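Local coordinates for fatty acid-binding protein homolog (Ascaris suum, PDB 6I8X) that binds fatty acids inside a beta-barrel and may sequester toxic fatty acids and their peroxidation products or help maintain the impermeable lipid layer of the eggshell, at residues Lys12-Phe17 / Arg125-Leu131; Glu27-Arg32 / Met135-Val140; Gln93-Thr97 / Glu108-Val113. One frame throughout, in Å; residues are numbered along the deposited sequence.

Interaction 1: Lys12-Phe17 / Arg125-Leu131; sequences KFLGTF and RRDGDYL. With TAM (tris(hydroxyethyl)aminomethane), chain K.
Arg-126 reaches across to the backbone of Lys-12 at one end of the fatty acid-binding protein beta-barrel, where a short 3-10 segment leads into the first strand, 15-23, and lies against the hairpin of strands 119-127 and 130-137. Arg-126 NH1 donates to Lys-12 O at 2.6 Å, with an N-H...O angle of 150° and the oxygen near the guanidinium plane. Bends at chi2 and chi3 fold the long Arg-126 chain back over its own hairpin, letting NE and NH2 grip Gly-128 O side-on, the Arg-126 NH2 bond to Gly-128 O measuring 2.8 Å. One flat cation thus ties the type II' turn Asp-127 to Tyr-130, whose second position suits glycine because its phi is positive, to the 3-10 segment. The methylenes of Lys-12 run past those of Arg-126 in the opposite sense, CG to CG 3.7 Å, while the Lys-12 ammonium is hydrogen-bonded to Pro-103 O. Beside this polar layer, toward strands 15-23 and 130-137, the contact is hydrophobic. Leu-131 CB sits over a face of the Phe-17 ring in a CH-pi contact, 3.9 Å from the centroid. With its CG anti to the backbone N (chi1 -180°), Leu-131 divides its methyls between two rings: CD2 packs on Phe-17, and CD1 meets the edge of Phe-13 at its CD1, 3.6 Å away. Gly-15, with a positive phi that glycine adopts easily, borders the bound tris(hydroxyethyl)aminomethane. Water 1 lies 2.9 Å from Leu-14 O, to which it can donate, and accepts a weak bond from Arg-126 NH1.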
loop_
_atom_site.group_PDB
_atom_site.type_symbol
_atom_site.label_atom_id
_atom_site.label_comp_id
_atom_site.label_asym_id
_atom_site.label_seq_id
_atom_site.Cartn_x
_atom_site.Cartn_y
_atom_site.Cartn_z
ATOM N N LYS A 12 8.330 7.732 -10.259
ATOM C CA LYS A 12 7.762 6.457 -10.708
ATOM C C LYS A 12 6.511 6.125 -9.866
ATOM O O LYS A 12 5.555 5.566 -10.374
ATOM C CB LYS A 12 8.796 5.359 -10.337
ATOM C CG LYS A 12 9.238 4.439 -11.430
ATOM C CD LYS A 12 9.968 3.240 -10.829
ATOM C CE LYS A 12 11.472 3.314 -10.956
ATOM N NZ LYS A 12 12.064 4.282 -9.995
ATOM N N PHE A 13 6.584 6.382 -8.550
ATOM C CA PHE A 13 5.554 6.041 -7.578
ATOM C C PHE A 13 4.569 7.160 -7.283
ATOM O O PHE A 13 3.608 6.931 -6.565
ATOM C CB PHE A 13 6.217 5.531 -6.289
ATOM C CG PHE A 13 7.021 4.275 -6.512
ATOM C CD1 PHE A 13 6.386 3.062 -6.799
ATOM C CD2 PHE A 13 8.409 4.301 -6.457
ATOM C CE1 PHE A 13 7.130 1.904 -7.045
ATOM C CE2 PHE A 13 9.155 3.135 -6.681
ATOM C CZ PHE A 13 8.511 1.946 -6.975
ATOM N N LEU A 14 4.779 8.343 -7.843
ATOM C CA LEU A 14 3.884 9.473 -7.647
ATOM C C LEU A 14 2.734 9.452 -8.629
ATOM O O LEU A 14 2.922 9.127 -9.808
ATOM C CB LEU A 14 4.626 10.824 -7.741
ATOM C CG LEU A 14 5.611 11.151 -6.603
ATOM C CD1 LEU A 14 6.253 12.527 -6.825
ATOM C CD2 LEU A 14 4.930 11.108 -5.229
ATOM N N GLY A 15 1.561 9.826 -8.135
ATOM C CA GLY A 15 0.368 9.923 -8.957
ATOM C C GLY A 15 -0.815 9.119 -8.472
ATOM O O GLY A 15 -0.857 8.686 -7.323
ATOM N N THR A 16 -1.766 8.926 -9.375
ATOM C CA THR A 16 -3.028 8.200 -9.216
ATOM C C THR A 16 -2.953 6.894 -10.003
ATOM O O THR A 16 -2.611 6.896 -11.183
ATOM C CB THR A 16 -4.210 9.064 -9.692
ATOM O OG1 THR A 16 -4.199 10.283 -8.952
ATOM C CG2 THR A 16 -5.565 8.356 -9.502
ATOM N N PHE A 17 -3.344 5.804 -9.357
ATOM C CA PHE A 17 -3.302 4.469 -9.948
ATOM C C PHE A 17 -4.614 3.745 -9.668
ATOM O O PHE A 17 -5.030 3.608 -8.522
ATOM C CB PHE A 17 -2.088 3.688 -9.387
ATOM C CG PHE A 17 -0.730 4.331 -9.605
ATOM C CD1 PHE A 17 0.034 4.019 -10.727
ATOM C CD2 PHE A 17 -0.178 5.183 -8.647
ATOM C CE1 PHE A 17 1.322 4.537 -10.884
ATOM C CE2 PHE A 17 1.099 5.729 -8.826
ATOM C CZ PHE A 17 1.833 5.407 -9.944
ATOM N N ARG A 125 5.884 -2.045 -7.435
ATOM C CA ARG A 125 6.845 -1.915 -8.514
ATOM C C ARG A 125 6.164 -1.302 -9.695
ATOM O O ARG A 125 4.980 -1.509 -9.896
ATOM C CB ARG A 125 7.427 -3.288 -8.892
ATOM C CG ARG A 125 8.322 -3.918 -7.820
ATOM C CD ARG A 125 8.973 -5.207 -8.293
ATOM N NE ARG A 125 9.988 -4.958 -9.317
ATOM C CZ ARG A 125 11.271 -4.724 -9.064
ATOM N NH1 ARG A 125 11.720 -4.729 -7.815
ATOM N NH2 ARG A 125 12.117 -4.495 -10.059
ATOM N N ARG A 126 6.894 -0.511 -10.455
ATOM C CA ARG A 126 6.357 0.061 -11.679
ATOM C C ARG A 126 6.730 -0.834 -12.821
ATOM O O ARG A 126 7.859 -1.303 -12.884
ATOM C CB ARG A 126 6.854 1.491 -11.936
ATOM C CG ARG A 126 6.036 2.546 -11.223
ATOM C CD ARG A 126 4.594 2.692 -11.714
ATOM N NE ARG A 126 4.461 3.041 -13.137
ATOM C CZ ARG A 126 4.427 4.280 -13.626
ATOM N NH1 ARG A 126 4.575 5.323 -12.823
ATOM N NH2 ARG A 126 4.264 4.483 -14.923
ATOM N N ASP A 127 5.777 -1.094 -13.714
ATOM C CA ASP A 127 6.000 -1.886 -14.908
ATOM C C ASP A 127 5.209 -1.245 -16.053
ATOM O O ASP A 127 4.019 -1.540 -16.242
ATOM C CB ASP A 127 5.610 -3.352 -14.691
ATOM C CG ASP A 127 5.992 -4.215 -15.870
ATOM O OD1 ASP A 127 6.950 -3.843 -16.590
ATOM O OD2 ASP A 127 5.306 -5.240 -16.103
ATOM N N GLY A 128 5.882 -0.361 -16.784
ATOM C CA GLY A 128 5.264 0.402 -17.852
ATOM C C GLY A 128 4.262 1.343 -17.221
ATOM O O GLY A 128 4.555 1.959 -16.182
ATOM N N ASP A 129 3.038 1.355 -17.748
ATOM C CA ASP A 129 1.957 2.218 -17.236
ATOM C C ASP A 129 1.313 1.687 -15.966
ATOM O O ASP A 129 0.335 2.253 -15.497
ATOM C CB ASP A 129 0.890 2.440 -18.318
ATOM C CG ASP A 129 1.491 3.023 -19.570
ATOM O OD1 ASP A 129 2.068 4.148 -19.488
ATOM O OD2 ASP A 129 1.490 2.317 -20.605
ATOM N N TYR A 130 1.851 0.601 -15.427
ATOM C CA TYR A 130 1.299 -0.067 -14.257
ATOM C C TYR A 130 2.144 0.021 -13.023
ATOM O O TYR A 130 3.358 -0.070 -13.084
ATOM C CB TYR A 130 0.998 -1.564 -14.553
ATOM C CG TYR A 130 -0.116 -1.754 -15.550
ATOM C CD1 TYR A 130 0.148 -1.811 -16.919
ATOM C CD2 TYR A 130 -1.449 -1.820 -15.136
ATOM C CE1 TYR A 130 -0.885 -1.899 -17.853
ATOM C CE2 TYR A 130 -2.487 -1.954 -16.056
ATOM C CZ TYR A 130 -2.201 -1.990 -17.418
ATOM O OH TYR A 130 -3.221 -2.073 -18.338
ATOM N N LEU A 131 1.458 0.115 -11.890
ATOM C CA LEU A 131 1.995 -0.031 -10.553
ATOM C C LEU A 131 1.511 -1.455 -10.182
ATOM O O LEU A 131 0.328 -1.751 -10.270
ATOM C CB LEU A 131 1.386 1.023 -9.603
ATOM C CG LEU A 131 1.866 0.996 -8.142
ATOM C CD1 LEU A 131 3.322 1.501 -8.010
ATOM C CD2 LEU A 131 0.914 1.787 -7.262
HETATM C C TAM K . 2.277 13.675 -11.092
HETATM C C1 TAM K . 1.540 13.926 -9.707
HETATM C C2 TAM K . 1.688 12.307 -11.672
HETATM C C3 TAM K . 2.216 14.821 -12.212
HETATM C C4 TAM K . 2.400 14.456 -8.580
HETATM C C5 TAM K . 0.200 12.357 -11.950
HETATM C C6 TAM K . 1.700 16.160 -11.744
HETATM N N TAM K . 3.678 13.530 -10.651
HETATM O O4 TAM K . 1.620 14.625 -7.419
HETATM O O5 TAM K . -0.427 11.046 -12.104
HETATM O O6 TAM K . 1.785 17.098 -12.792
HETATM O O HOH W 1 4.661 8.449 -12.076
#

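Interaction 2: Glu27-Arg32 / Met135-Val140; sequences EYLKAR and MSWKGV
Helix 27-31 lies over strand 135-137 with axes 8.3 Å apart at closest and inclined by 44°, bringing Ala-31 over Trp-137 and Tyr-28 over Val-140. Arg-32 lays its guanidinium flat on the indole of Trp-137, the planes only 16° apart, with CZ 3.7 Å from the centroid of the six-membered ring in a cation-pi stack. A bend at chi2 brings the chain down onto the same ring system, so that Arg-32 CD makes a CH-pi contact 3.6 Å from the centroid of the five-membered ring. Arginine suits this place because its flat face can stack while its edge stays available for ion pairs: NE bridges to Glu-120 and NH2 to Asp-118. At the indole edge, Trp-137 CD1 approaches Ala-31 O to 3.3 Å. Helix 25-31 is the first of the two helices that form the lid of a fatty acid-binding protein, and here it is fastened to the hairpin between strands 130-137 and 140-148. That hairpin turns through a type I' turn, Trp-137 to Val-140, with Gly-139 at one of its positive-phi positions. Small Ala-31 lets the helix come close, its CB 4.0 Å from Val-140 CB, while Val-140 CG1 touches Tyr-28 N at 3.5 Å. Swung away from its own backbone N (chi1 165°), the Tyr-28 ring reaches Met-135, whose SD stands above the face in a distant Met-aromatic contact, 5.0 Å from the centroid. The thioether methyl packs closer, Met-135 CE to Tyr-28 CE2 being 3.6 Å, and the phenol hydroxyl is hydrogen-bonded to Glu-120.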
loop_
_atom_site.group_PDB
_atom_site.type_symbol
_atom_site.label_atom_id
_atom_site.label_comp_id
_atom_site.label_asym_id
_atom_site.label_seq_id
_atom_site.Cartn_x
_atom_site.Cartn_y
_atom_site.Cartn_z
ATOM N N GLU A 27 -6.971 -17.002 -3.607
ATOM C CA GLU A 27 -6.240 -17.963 -2.777
ATOM C C GLU A 27 -5.435 -17.252 -1.687
ATOM O O GLU A 27 -5.306 -17.782 -0.580
ATOM C CB GLU A 27 -5.368 -18.915 -3.628
ATOM C CG GLU A 27 -5.097 -20.275 -2.975
ATOM C CD GLU A 27 -6.268 -21.115 -2.475
ATOM O OE1 GLU A 27 -7.383 -21.011 -3.039
ATOM O OE2 GLU A 27 -6.057 -21.898 -1.520
ATOM N N TYR A 28 -4.928 -16.041 -1.993
ATOM C CA TYR A 28 -4.198 -15.210 -1.041
ATOM C C TYR A 28 -5.109 -14.820 0.110
ATOM O O TYR A 28 -4.687 -14.908 1.251
ATOM C CB TYR A 28 -3.617 -13.939 -1.708
ATOM C CG TYR A 28 -3.175 -12.908 -0.685
ATOM C CD1 TYR A 28 -1.938 -13.013 -0.046
ATOM C CD2 TYR A 28 -4.031 -11.888 -0.281
ATOM C CE1 TYR A 28 -1.539 -12.080 0.912
ATOM C CE2 TYR A 28 -3.659 -10.978 0.709
ATOM C CZ TYR A 28 -2.402 -11.064 1.283
ATOM O OH TYR A 28 -2.026 -10.144 2.222
ATOM N N LEU A 29 -6.333 -14.334 -0.194
ATOM C CA LEU A 29 -7.325 -13.924 0.807
ATOM C C LEU A 29 -7.758 -15.105 1.660
ATOM O O LEU A 29 -7.992 -14.949 2.854
ATOM C CB LEU A 29 -8.538 -13.215 0.167
ATOM C CG LEU A 29 -8.269 -11.847 -0.481
ATOM C CD1 LEU A 29 -9.489 -11.378 -1.243
ATOM C CD2 LEU A 29 -7.835 -10.781 0.566
ATOM N N LYS A 30 -7.795 -16.289 1.053
ATOM C CA LYS A 30 -8.100 -17.555 1.712
ATOM C C LYS A 30 -6.979 -17.917 2.709
ATOM O O LYS A 30 -7.280 -18.252 3.856
ATOM C CB LYS A 30 -8.283 -18.662 0.670
ATOM C CG LYS A 30 -9.458 -19.540 0.983
ATOM C CD LYS A 30 -9.780 -20.474 -0.157
ATOM C CE LYS A 30 -10.482 -21.663 0.399
ATOM N NZ LYS A 30 -10.833 -22.639 -0.654
ATOM N N ALA A 31 -5.694 -17.785 2.294
ATOM C CA ALA A 31 -4.531 -18.075 3.152
ATOM C C ALA A 31 -4.508 -17.135 4.373
ATOM O O ALA A 31 -4.132 -17.538 5.466
ATOM C CB ALA A 31 -3.234 -17.967 2.349
ATOM N N ARG A 32 -4.993 -15.917 4.180
ATOM C CA ARG A 32 -5.129 -14.851 5.165
ATOM C C ARG A 32 -6.336 -15.082 6.114
ATOM O O ARG A 32 -6.460 -14.386 7.112
ATOM C CB ARG A 32 -5.244 -13.507 4.412
ATOM C CG ARG A 32 -4.722 -12.277 5.157
ATOM C CD ARG A 32 -3.218 -12.242 5.249
ATOM N NE ARG A 32 -2.708 -11.051 5.933
ATOM C CZ ARG A 32 -2.586 -10.915 7.250
ATOM N NH1 ARG A 32 -3.002 -11.873 8.066
ATOM N NH2 ARG A 32 -2.078 -9.808 7.761
ATOM N N MET A 135 1.989 -9.287 -2.820
ATOM C CA MET A 135 1.758 -9.751 -1.453
ATOM C C MET A 135 1.947 -11.251 -1.409
ATOM O O MET A 135 1.701 -11.936 -2.403
ATOM C CB MET A 135 0.331 -9.415 -0.994
ATOM C CG MET A 135 -0.043 -7.995 -1.211
ATOM S SD MET A 135 -1.545 -7.828 -2.139
ATOM C CE MET A 135 -2.750 -7.801 -0.792
ATOM N N SER A 136 2.333 -11.757 -0.231
ATOM C CA SER A 136 2.578 -13.165 0.031
ATOM C C SER A 136 2.175 -13.532 1.450
ATOM O O SER A 136 2.543 -12.820 2.394
ATOM C CB SER A 136 4.053 -13.487 -0.187
ATOM O OG SER A 136 4.215 -14.866 -0.456
ATOM N N TRP A 137 1.431 -14.651 1.606
ATOM C CA TRP A 137 1.036 -15.162 2.925
ATOM C C TRP A 137 1.029 -16.671 2.929
ATOM O O TRP A 137 0.386 -17.272 2.070
ATOM C CB TRP A 137 -0.331 -14.610 3.354
ATOM C CG TRP A 137 -0.595 -14.742 4.825
ATOM C CD1 TRP A 137 -1.398 -15.660 5.436
ATOM C CD2 TRP A 137 -0.057 -13.920 5.871
ATOM N NE1 TRP A 137 -1.415 -15.446 6.791
ATOM C CE2 TRP A 137 -0.612 -14.376 7.087
ATOM C CE3 TRP A 137 0.809 -12.805 5.896
ATOM C CZ2 TRP A 137 -0.314 -13.773 8.321
ATOM C CZ3 TRP A 137 1.088 -12.197 7.113
ATOM C CH2 TRP A 137 0.538 -12.681 8.310
ATOM N N LYS A 138 1.769 -17.302 3.876
ATOM C CA LYS A 138 1.869 -18.772 4.006
ATOM C C LYS A 138 2.239 -19.475 2.667
ATOM O O LYS A 138 1.683 -20.532 2.348
ATOM C CB LYS A 138 0.561 -19.360 4.579
ATOM C CG LYS A 138 0.181 -18.873 5.966
ATOM C CD LYS A 138 -1.209 -19.379 6.335
ATOM C CE LYS A 138 -1.543 -19.168 7.792
ATOM N NZ LYS A 138 -2.888 -19.713 8.130
ATOM N N GLY A 139 3.140 -18.866 1.894
ATOM C CA GLY A 139 3.570 -19.383 0.596
ATOM C C GLY A 139 2.658 -19.036 -0.576
ATOM O O GLY A 139 2.977 -19.379 -1.723
ATOM N N VAL A 140 1.514 -18.361 -0.311
ATOM C CA VAL A 140 0.561 -17.989 -1.364
ATOM C C VAL A 140 0.803 -16.532 -1.826
ATOM O O VAL A 140 0.633 -15.615 -1.030
ATOM C CB VAL A 140 -0.926 -18.275 -0.963
ATOM C CG1 VAL A 140 -1.885 -17.791 -2.041
ATOM C CG2 VAL A 140 -1.148 -19.769 -0.674
#

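Interaction 3: Gln93-Thr97 / Glu108-Val113; sequences QHKIT and ETHIKV
His-94 and His-110 share a nearly straight hydrogen bond between their ND1 atoms, 2.9 Å apart, with the two rings meeting rim to rim at almost a right angle (89°). On its other side His-110 NE2 donates to Glu-108 OE2 at 2.7 Å, approaching from above the carboxylate plane. This chain of polar groups sits on one face of the antiparallel ladder of the hairpin of strands 93-100 and 105-112 in the barrel wall. Lys-95 and Ile-111 form one hydrogen-bonded pair, with Lys-95 N to Ile-111 O 2.8 Å, and Thr-97 and Thr-109 form the next. Water 2 links Thr-97 O and Thr-109 OG1; the latter is also hydrogen-bonded to Thr-121. On the histidine face, which looks into the barrel, Ile-96 CG1 lies over the His-110 ring in a CH-pi contact, 4.0 Å from its centroid. The stem of Lys-112 runs beside His-94, its CG 3.5 Å from His-94 NE2, while its ammonium goes to Asp-118. His-94 NE2 is hydrogen-bonded to Asp-90. With carboxylates hydrogen-bonded to both NE2 atoms and one proton needed between the ND1 atoms, the pair probably carries three protons, and one imidazole would then be cationic, stabilised by Glu-108 and Asp-90.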
loop_
_atom_site.group_PDB
_atom_site.type_symbol
_atom_site.label_atom_id
_atom_site.label_comp_id
_atom_site.label_asym_id
_atom_site.label_seq_id
_atom_site.Cartn_x
_atom_site.Cartn_y
_atom_site.Cartn_z
ATOM N N GLN A 93 -6.572 0.314 13.975
ATOM C CA GLN A 93 -5.302 1.023 14.061
ATOM C C GLN A 93 -4.160 0.077 13.722
ATOM O O GLN A 93 -4.124 -1.053 14.209
ATOM C CB GLN A 93 -5.103 1.590 15.477
ATOM C CG GLN A 93 -6.104 2.677 15.849
ATOM C CD GLN A 93 -5.824 3.951 15.111
ATOM O OE1 GLN A 93 -4.793 4.595 15.303
ATOM N NE2 GLN A 93 -6.744 4.332 14.243
ATOM N N HIS A 94 -3.236 0.534 12.883
ATOM C CA HIS A 94 -2.066 -0.233 12.464
ATOM C C HIS A 94 -0.863 0.663 12.594
ATOM O O HIS A 94 -0.992 1.876 12.454
ATOM C CB HIS A 94 -2.150 -0.629 10.949
ATOM C CG HIS A 94 -3.081 -1.750 10.591
ATOM N ND1 HIS A 94 -3.009 -2.365 9.350
ATOM C CD2 HIS A 94 -4.103 -2.308 11.290
ATOM C CE1 HIS A 94 -3.974 -3.276 9.337
ATOM N NE2 HIS A 94 -4.645 -3.292 10.487
ATOM N N LYS A 95 0.311 0.062 12.779
ATOM C CA LYS A 95 1.585 0.736 12.722
ATOM C C LYS A 95 2.048 0.514 11.271
ATOM O O LYS A 95 2.091 -0.623 10.788
ATOM C CB LYS A 95 2.574 0.173 13.763
ATOM C CG LYS A 95 2.280 0.706 15.171
ATOM C CD LYS A 95 3.383 0.385 16.160
ATOM C CE LYS A 95 3.085 0.886 17.561
ATOM N NZ LYS A 95 2.956 2.372 17.628
ATOM N N ILE A 96 2.249 1.615 10.533
ATOM C CA ILE A 96 2.634 1.559 9.123
ATOM C C ILE A 96 3.996 2.197 8.889
ATOM O O ILE A 96 4.293 3.239 9.448
ATOM C CB ILE A 96 1.548 2.202 8.204
ATOM C CG1 ILE A 96 0.109 1.645 8.532
ATOM C CG2 ILE A 96 1.933 2.068 6.699
ATOM C CD1 ILE A 96 -1.094 2.502 8.026
ATOM N N THR A 97 4.779 1.602 7.987
ATOM C CA THR A 97 6.032 2.158 7.538
ATOM C C THR A 97 6.142 1.962 6.042
ATOM O O THR A 97 6.136 0.823 5.584
ATOM C CB THR A 97 7.261 1.501 8.232
ATOM O OG1 THR A 97 7.043 1.360 9.637
ATOM C CG2 THR A 97 8.551 2.255 7.948
ATOM N N GLU A 108 5.558 -1.384 2.106
ATOM C CA GLU A 108 4.559 -0.844 3.012
ATOM C C GLU A 108 4.291 -1.963 4.007
ATOM O O GLU A 108 3.734 -3.012 3.655
ATOM C CB GLU A 108 3.284 -0.452 2.238
ATOM C CG GLU A 108 2.153 0.104 3.087
ATOM C CD GLU A 108 0.847 0.375 2.345
ATOM O OE1 GLU A 108 0.846 0.368 1.095
ATOM O OE2 GLU A 108 -0.179 0.625 3.017
ATOM N N THR A 109 4.721 -1.748 5.240
ATOM C CA THR A 109 4.602 -2.724 6.297
ATOM C C THR A 109 3.532 -2.288 7.285
ATOM O O THR A 109 3.514 -1.138 7.724
ATOM C CB THR A 109 5.991 -2.947 6.928
ATOM O OG1 THR A 109 6.925 -3.196 5.868
ATOM C CG2 THR A 109 6.013 -4.116 7.945
ATOM N N HIS A 110 2.633 -3.221 7.615
ATOM C CA HIS A 110 1.556 -3.035 8.582
ATOM C C HIS A 110 1.761 -3.973 9.743
ATOM O O HIS A 110 2.074 -5.153 9.554
ATOM C CB HIS A 110 0.177 -3.307 7.961
ATOM C CG HIS A 110 -0.240 -2.310 6.926
ATOM N ND1 HIS A 110 -1.448 -1.636 7.023
ATOM C CD2 HIS A 110 0.378 -1.929 5.786
ATOM C CE1 HIS A 110 -1.514 -0.854 5.959
ATOM N NE2 HIS A 110 -0.436 -0.985 5.193
ATOM N N ILE A 111 1.606 -3.431 10.949
ATOM C CA ILE A 111 1.624 -4.193 12.187
ATOM C C ILE A 111 0.294 -3.855 12.854
ATOM O O ILE A 111 0.005 -2.679 13.045
ATOM C CB ILE A 111 2.837 -3.893 13.125
ATOM C CG1 ILE A 111 4.200 -4.099 12.417
ATOM C CG2 ILE A 111 2.742 -4.745 14.381
ATOM C CD1 ILE A 111 5.460 -3.588 13.225
ATOM N N LYS A 112 -0.515 -4.862 13.200
ATOM C CA LYS A 112 -1.773 -4.592 13.899
ATOM C C LYS A 112 -1.470 -4.150 15.340
ATOM O O LYS A 112 -0.599 -4.732 15.988
ATOM C CB LYS A 112 -2.720 -5.804 13.842
ATOM C CG LYS A 112 -3.460 -5.880 12.530
ATOM C CD LYS A 112 -4.210 -7.177 12.347
ATOM C CE LYS A 112 -4.779 -7.264 10.948
ATOM N NZ LYS A 112 -5.309 -8.617 10.642
ATOM N N VAL A 113 -2.115 -3.059 15.792
ATOM C CA VAL A 113 -1.931 -2.512 17.138
ATOM C C VAL A 113 -2.477 -3.508 18.197
ATOM O O VAL A 113 -1.806 -3.780 19.203
ATOM C CB VAL A 113 -2.523 -1.072 17.264
ATOM C CG1 VAL A 113 -2.595 -0.608 18.725
ATOM C CG2 VAL A 113 -1.714 -0.079 16.437
HETATM O O HOH W 2 8.182 -1.081 4.739
#

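Overall arrangement
The three contacts lie around one antiparallel barrel that holds vaccenic acid. Interactions 1 and 2 share strand 130-137, their centres 24 Å apart: one secures the start of strand 15-23, the other the helix that follows that strand. Interaction 3, a local hairpin, is on the opposite side of the chain's centre from interaction 1, 23 Å between centres, but its nearest atoms come within about 4 Å of interaction 2. Asp-118, just before strand 119-127, connects those two by salt bridges to Arg-32 and Lys-112. The side chains of Met-135 and Glu-108 come within about 6 Å of the fatty acid, whereas that of Leu-131 is about 9 Å from it.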